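Local structure of B-agarase (Agarivorans gilvus, 5Z6P) at residues A[94-99]-A[136-141]; A[598-603]-A[634-639]. The protein is an agarase of glycoside hydrolase family 50 that probably cleaves beta-galactosidic bonds of agarose. All coordinates share one frame; numbering follows the deposited sequence.

Contact 1: residues A[94-99]-A[136-141]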
loop_
_atom_site.group_PDB
_atom_site.type_symbol
_atom_site.label_atom_id
_atom_site.label_comp_id
_atom_site.label_asym_id
_atom_site.label_seq_id
_atom_site.Cartn_x
_atom_site.Cartn_y
_atom_site.Cartn_z
ATOM N N ASN A 94 26.759 18.615 -3.907
ATOM C CA ASN A 94 25.397 18.332 -3.475
ATOM C C ASN A 94 24.394 19.203 -4.215
ATOM O O ASN A 94 24.492 20.422 -4.182
ATOM C CB ASN A 94 25.259 18.550 -1.972
ATOM C CG ASN A 94 26.092 17.577 -1.164
ATOM O OD1 ASN A 94 26.316 16.436 -1.571
ATOM N ND2 ASN A 94 26.551 18.023 -0.009
ATOM N N PHE A 95 23.419 18.579 -4.862
ATOM C CA PHE A 95 22.487 19.321 -5.710
ATOM C C PHE A 95 21.133 18.633 -5.902
ATOM O O PHE A 95 20.976 17.446 -5.615
ATOM C CB PHE A 95 23.116 19.549 -7.083
ATOM C CG PHE A 95 23.110 18.329 -7.950
ATOM C CD1 PHE A 95 24.089 17.364 -7.812
ATOM C CD2 PHE A 95 22.117 18.137 -8.889
ATOM C CE1 PHE A 95 24.080 16.245 -8.592
ATOM C CE2 PHE A 95 22.100 17.008 -9.678
ATOM C CZ PHE A 95 23.083 16.060 -9.531
ATOM N N CYS A 96 20.176 19.396 -6.422
ATOM C CA CYS A 96 18.875 18.875 -6.831
ATOM C C CYS A 96 18.570 19.153 -8.307
ATOM O O CYS A 96 18.948 20.188 -8.864
ATOM C CB CYS A 96 17.752 19.482 -5.991
ATOM S SG CYS A 96 17.894 19.251 -4.217
ATOM N N PHE A 97 17.885 18.211 -8.937
ATOM C CA PHE A 97 17.164 18.512 -10.157
ATOM C C PHE A 97 15.884 19.236 -9.729
ATOM O O PHE A 97 15.183 18.783 -8.832
ATOM C CB PHE A 97 16.863 17.242 -10.956
ATOM C CG PHE A 97 15.900 17.454 -12.081
ATOM C CD1 PHE A 97 16.314 18.045 -13.260
ATOM C CD2 PHE A 97 14.574 17.077 -11.954
ATOM C CE1 PHE A 97 15.418 18.252 -14.300
ATOM C CE2 PHE A 97 13.673 17.284 -12.991
ATOM C CZ PHE A 97 14.097 17.871 -14.162
ATOM N N ALA A 98 15.600 20.378 -10.339
ATOM C CA ALA A 98 14.499 21.211 -9.887
ATOM C C ALA A 98 13.704 21.812 -11.044
ATOM O O ALA A 98 14.195 21.931 -12.161
ATOM C CB ALA A 98 15.017 22.307 -8.994
ATOM N N PHE A 99 12.463 22.175 -10.757
ATOM C CA PHE A 99 11.634 22.911 -11.701
ATOM C C PHE A 99 10.483 23.553 -10.950
ATOM O O PHE A 99 10.185 23.187 -9.817
ATOM C CB PHE A 99 11.104 21.998 -12.813
ATOM C CG PHE A 99 10.276 20.845 -12.317
ATOM C CD1 PHE A 99 10.874 19.639 -11.991
ATOM C CD2 PHE A 99 8.905 20.962 -12.186
ATOM C CE1 PHE A 99 10.121 18.578 -11.539
ATOM C CE2 PHE A 99 8.150 19.901 -11.741
ATOM C CZ PHE A 99 8.764 18.716 -11.407
ATOM N N SER A 136 8.128 25.729 -6.096
ATOM C CA SER A 136 9.401 25.175 -6.569
ATOM C C SER A 136 9.575 23.758 -6.048
ATOM O O SER A 136 9.328 23.508 -4.881
ATOM C CB SER A 136 10.602 26.019 -6.132
ATOM O OG SER A 136 10.789 27.118 -7.000
ATOM N N PHE A 137 9.999 22.834 -6.907
ATOM C CA PHE A 137 10.166 21.441 -6.515
ATOM C C PHE A 137 11.606 20.995 -6.697
ATOM O O PHE A 137 12.241 21.336 -7.676
ATOM C CB PHE A 137 9.219 20.536 -7.309
ATOM C CG PHE A 137 7.770 20.822 -7.059
ATOM C CD1 PHE A 137 7.128 20.275 -5.972
ATOM C CD2 PHE A 137 7.061 21.671 -7.890
ATOM C CE1 PHE A 137 5.813 20.549 -5.721
ATOM C CE2 PHE A 137 5.749 21.934 -7.656
ATOM C CZ PHE A 137 5.118 21.374 -6.561
ATOM N N MET A 138 12.118 20.240 -5.730
ATOM C CA MET A 138 13.510 19.808 -5.726
ATOM C C MET A 138 13.607 18.300 -5.562
ATOM O O MET A 138 12.999 17.730 -4.658
ATOM C CB MET A 138 14.283 20.484 -4.599
ATOM C CG MET A 138 14.163 21.998 -4.548
ATOM S SD MET A 138 15.606 22.807 -5.257
ATOM C CE MET A 138 16.831 22.625 -3.955
ATOM N N VAL A 139 14.364 17.658 -6.439
ATOM C CA VAL A 139 14.641 16.239 -6.309
ATOM C C VAL A 139 16.136 16.065 -6.038
ATOM O O VAL A 139 16.956 16.252 -6.933
ATOM C CB VAL A 139 14.241 15.463 -7.566
ATOM C CG1 VAL A 139 14.435 13.977 -7.349
ATOM C CG2 VAL A 139 12.803 15.763 -7.929
ATOM N N GLU A 140 16.483 15.733 -4.794
ATOM C CA GLU A 140 17.879 15.706 -4.384
ATOM C C GLU A 140 18.548 14.427 -4.819
ATOM O O GLU A 140 18.145 13.340 -4.433
ATOM C CB GLU A 140 18.019 15.874 -2.871
ATOM C CG GLU A 140 19.459 15.670 -2.388
ATOM C CD GLU A 140 19.743 16.325 -1.047
ATOM O OE1 GLU A 140 19.581 17.559 -0.933
ATOM O OE2 GLU A 140 20.114 15.599 -0.108
ATOM N N LEU A 141 19.576 14.576 -5.639
ATOM C CA LEU A 141 20.274 13.442 -6.213
ATOM C C LEU A 141 21.607 13.197 -5.508
ATOM O O LEU A 141 22.227 12.163 -5.690
ATOM C CB LEU A 141 20.491 13.659 -7.714
ATOM C CG LEU A 141 19.255 13.521 -8.608
ATOM C CD1 LEU A 141 19.564 13.900 -10.045
ATOM C CD2 LEU A 141 18.707 12.113 -8.544
#
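C96 and M138 meet on one face of an antiparallel strand pair, where the M138 methyl CE lies 3.5 Å from C96 SG. They are diagonal neighbours: C96 pairs with E140 and A98 with M138, both non-hydrogen-bonded pairs. M138 bends at chi2 (-101°) and again at chi3, which carries SD past A98 CB, at 3.8 Å, and swings CE back over the cysteine. The sulfur of C96, anti to its carbonyl carbon (chi1 -57°), also rests against E140 CB, with SG at 3.6 Å. The carboxylate of E140 is held from outside the pair, OE2 by the backbone N of C151 and OE1 by S211 OG.

At the hydrogen-bonded pairs F97–V139 and F99–F137 the side chains take the other face. F99 CE2 comes obliquely to F137 CD2, 4.4 Å away, while F99 O sits near the plane of the F137 ring at its edge. At the corner, L141 N donates to F95 O over 3.2 Å, and F95 CZ slants against L141 CB at 4.0 Å. Strand 109-117 touches F99 and V139 on this face, and L141 at the corner, consistent with the beta-sandwich architecture common in carbohydrate-binding modules.

Contact 2: residues A[598-603]-A[634-639]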
loop_
_atom_site.group_PDB
_atom_site.type_symbol
_atom_site.label_atom_id
_atom_site.label_comp_id
_atom_site.label_asym_id
_atom_site.label_seq_id
_atom_site.Cartn_x
_atom_site.Cartn_y
_atom_site.Cartn_z
ATOM N N TYR A 598 -1.647 -23.693 -4.565
ATOM C CA TYR A 598 -1.687 -22.881 -3.349
ATOM C C TYR A 598 -3.159 -22.584 -2.984
ATOM O O TYR A 598 -3.598 -22.818 -1.868
ATOM C CB TYR A 598 -0.904 -21.569 -3.512
ATOM C CG TYR A 598 -1.190 -20.531 -2.419
ATOM C CD1 TYR A 598 -0.479 -20.524 -1.226
ATOM C CD2 TYR A 598 -2.174 -19.562 -2.597
ATOM C CE1 TYR A 598 -0.753 -19.567 -0.219
ATOM C CE2 TYR A 598 -2.454 -18.620 -1.627
ATOM C CZ TYR A 598 -1.747 -18.615 -0.435
ATOM O OH TYR A 598 -2.060 -17.670 0.512
ATOM N N PHE A 599 -3.921 -22.082 -3.947
ATOM C CA PHE A 599 -5.285 -21.679 -3.652
ATOM C C PHE A 599 -6.166 -22.883 -3.335
ATOM O O PHE A 599 -7.065 -22.771 -2.504
ATOM C CB PHE A 599 -5.858 -20.847 -4.802
ATOM C CG PHE A 599 -5.231 -19.476 -4.928
ATOM C CD1 PHE A 599 -5.431 -18.512 -3.947
ATOM C CD2 PHE A 599 -4.452 -19.150 -6.025
ATOM C CE1 PHE A 599 -4.859 -17.246 -4.053
ATOM C CE2 PHE A 599 -3.858 -17.891 -6.130
ATOM C CZ PHE A 599 -4.074 -16.934 -5.132
ATOM N N ARG A 600 -5.883 -24.031 -3.958
ATOM C CA ARG A 600 -6.652 -25.257 -3.711
ATOM C C ARG A 600 -6.450 -25.742 -2.284
ATOM O O ARG A 600 -7.416 -26.083 -1.591
ATOM C CB ARG A 600 -6.271 -26.384 -4.709
ATOM C CG ARG A 600 -7.150 -27.655 -4.625
ATOM C CD ARG A 600 -6.727 -28.800 -5.621
ATOM N NE ARG A 600 -5.611 -29.557 -5.062
ATOM C CZ ARG A 600 -5.735 -30.637 -4.297
ATOM N NH1 ARG A 600 -6.929 -31.144 -4.023
ATOM N NH2 ARG A 600 -4.654 -31.221 -3.812
ATOM N N VAL A 601 -5.194 -25.768 -1.838
ATOM C CA VAL A 601 -4.893 -26.298 -0.510
ATOM C C VAL A 601 -5.491 -25.388 0.572
ATOM O O VAL A 601 -6.153 -25.870 1.490
ATOM C CB VAL A 601 -3.373 -26.472 -0.277
ATOM C CG1 VAL A 601 -3.101 -26.803 1.158
ATOM C CG2 VAL A 601 -2.803 -27.575 -1.200
ATOM N N VAL A 602 -5.295 -24.081 0.434
ATOM C CA VAL A 602 -5.861 -23.133 1.388
ATOM C C VAL A 602 -7.387 -23.239 1.414
ATOM O O VAL A 602 -7.962 -23.336 2.474
ATOM C CB VAL A 602 -5.466 -21.674 1.085
ATOM C CG1 VAL A 602 -6.223 -20.715 2.026
ATOM C CG2 VAL A 602 -3.951 -21.475 1.211
ATOM N N LYS A 603 -8.033 -23.231 0.255
ATOM C CA LYS A 603 -9.496 -23.389 0.209
ATOM C C LYS A 603 -9.928 -24.640 0.985
ATOM O O LYS A 603 -10.830 -24.593 1.825
ATOM C CB LYS A 603 -9.992 -23.465 -1.245
ATOM C CG LYS A 603 -11.496 -23.551 -1.401
ATOM C CD LYS A 603 -11.880 -24.095 -2.766
ATOM C CE LYS A 603 -13.399 -24.201 -2.945
ATOM N NZ LYS A 603 -13.965 -23.129 -3.827
ATOM N N ALA A 634 -9.244 -17.471 -9.080
ATOM C CA ALA A 634 -10.628 -17.577 -9.503
ATOM C C ALA A 634 -11.183 -19.026 -9.417
ATOM O O ALA A 634 -12.376 -19.204 -9.251
ATOM C CB ALA A 634 -10.775 -17.013 -10.932
ATOM N N LYS A 635 -10.312 -20.042 -9.469
ATOM C CA LYS A 635 -10.740 -21.453 -9.413
ATOM C C LYS A 635 -11.218 -21.847 -8.030
ATOM O O LYS A 635 -11.979 -22.793 -7.886
ATOM C CB LYS A 635 -9.601 -22.414 -9.808
ATOM C CG LYS A 635 -8.993 -22.163 -11.164
ATOM C CD LYS A 635 -7.895 -23.172 -11.495
ATOM C CE LYS A 635 -7.253 -22.830 -12.826
ATOM N NZ LYS A 635 -6.043 -23.646 -13.066
ATOM N N HIS A 636 -10.741 -21.143 -7.008
ATOM C CA HIS A 636 -10.901 -21.637 -5.650
ATOM C C HIS A 636 -11.424 -20.613 -4.624
ATOM O O HIS A 636 -12.091 -20.999 -3.689
ATOM C CB HIS A 636 -9.565 -22.234 -5.156
ATOM C CG HIS A 636 -9.076 -23.381 -5.987
ATOM N ND1 HIS A 636 -9.650 -24.637 -5.937
ATOM C CD2 HIS A 636 -8.084 -23.470 -6.910
ATOM C CE1 HIS A 636 -9.045 -25.432 -6.797
ATOM N NE2 HIS A 636 -8.092 -24.751 -7.400
ATOM N N VAL A 637 -11.130 -19.327 -4.785
ATOM C CA VAL A 637 -11.617 -18.368 -3.805
ATOM C C VAL A 637 -13.101 -18.078 -4.000
ATOM O O VAL A 637 -13.670 -18.348 -5.054
ATOM C CB VAL A 637 -10.826 -17.038 -3.844
ATOM C CG1 VAL A 637 -9.325 -17.312 -3.717
ATOM C CG2 VAL A 637 -11.141 -16.259 -5.094
ATOM N N ASP A 638 -13.727 -17.538 -2.966
ATOM C CA ASP A 638 -15.087 -17.085 -3.075
ATOM C C ASP A 638 -15.117 -15.638 -3.602
ATOM O O ASP A 638 -15.994 -15.266 -4.395
ATOM C CB ASP A 638 -15.775 -17.206 -1.729
ATOM C CG ASP A 638 -15.914 -18.651 -1.272
ATOM O OD1 ASP A 638 -16.435 -19.483 -2.031
ATOM O OD2 ASP A 638 -15.506 -18.954 -0.153
ATOM N N VAL A 639 -14.151 -14.838 -3.156
ATOM C CA VAL A 639 -14.003 -13.462 -3.595
ATOM C C VAL A 639 -12.544 -13.227 -3.887
ATOM O O VAL A 639 -11.691 -13.621 -3.087
ATOM C CB VAL A 639 -14.470 -12.442 -2.530
ATOM C CG1 VAL A 639 -14.266 -11.009 -3.032
ATOM C CG2 VAL A 639 -15.896 -12.671 -2.140
HETATM O O HOH W 1 -14.798 -22.504 -6.094
#
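This is a helix-to-loop contact, in which helix 581-609 receives the turn that leads from helix 627-634 into strand 640-643, and H636 is the residue that fills the interface. Its imidazole lies flat on the helix, with R600 CA 3.7 Å above the plane and over the ring centre. R600 CB covers the same face as a CH-pi contact, 3.8 Å from the centroid of the H636 ring and 20° off the normal. With CG anti to the backbone N, the R600 side chain lays CB and CG along the imidazole, CG at 3.6 Å from H636 CE1; its NE forms a salt bridge with E597, three residues earlier on the same helix.

K603 comes to the edge of the imidazole, where CD lies near the ring plane. Extended as far as CE, the lysine then bends at chi4 (105°), and K603 NZ donates to H636 O over 2.8 Å, tilted 29° from the carbonyl plane. Deeper in, F599 CB packs on H636 CB at 4.0 Å, and F599 CD1 meets V637 CG1 obliquely, at 4.1 Å; the side chains of F599 and V637 lie side by side, pointing the same way, and both also touch Y615. The arrangement thus joins a helix to a helix-to-strand connection, as expected among the alpha/beta units of a glycosidase (beta/alpha)8-type barrel.

The two contacts illustrate how one chain builds separate modules with different kinds of packing. Contact 1 joins two strands by regular backbone pairing within the carbohydrate-binding-module-like region, whereas contact 2 sets a helix against an irregular loop in the region related to beta-galactosidases, probably the catalytic part. They follow one another along the sequence and lie on opposite sides of the chain's centre. The centres of contact 1 and contact 2 are about 48 Å apart, and the nearest atoms of contact 1 and contact 2 are about 36 Å apart. They therefore do not touch, and each is local to its own region. Neither contact includes a known catalytic or ligand-binding residue.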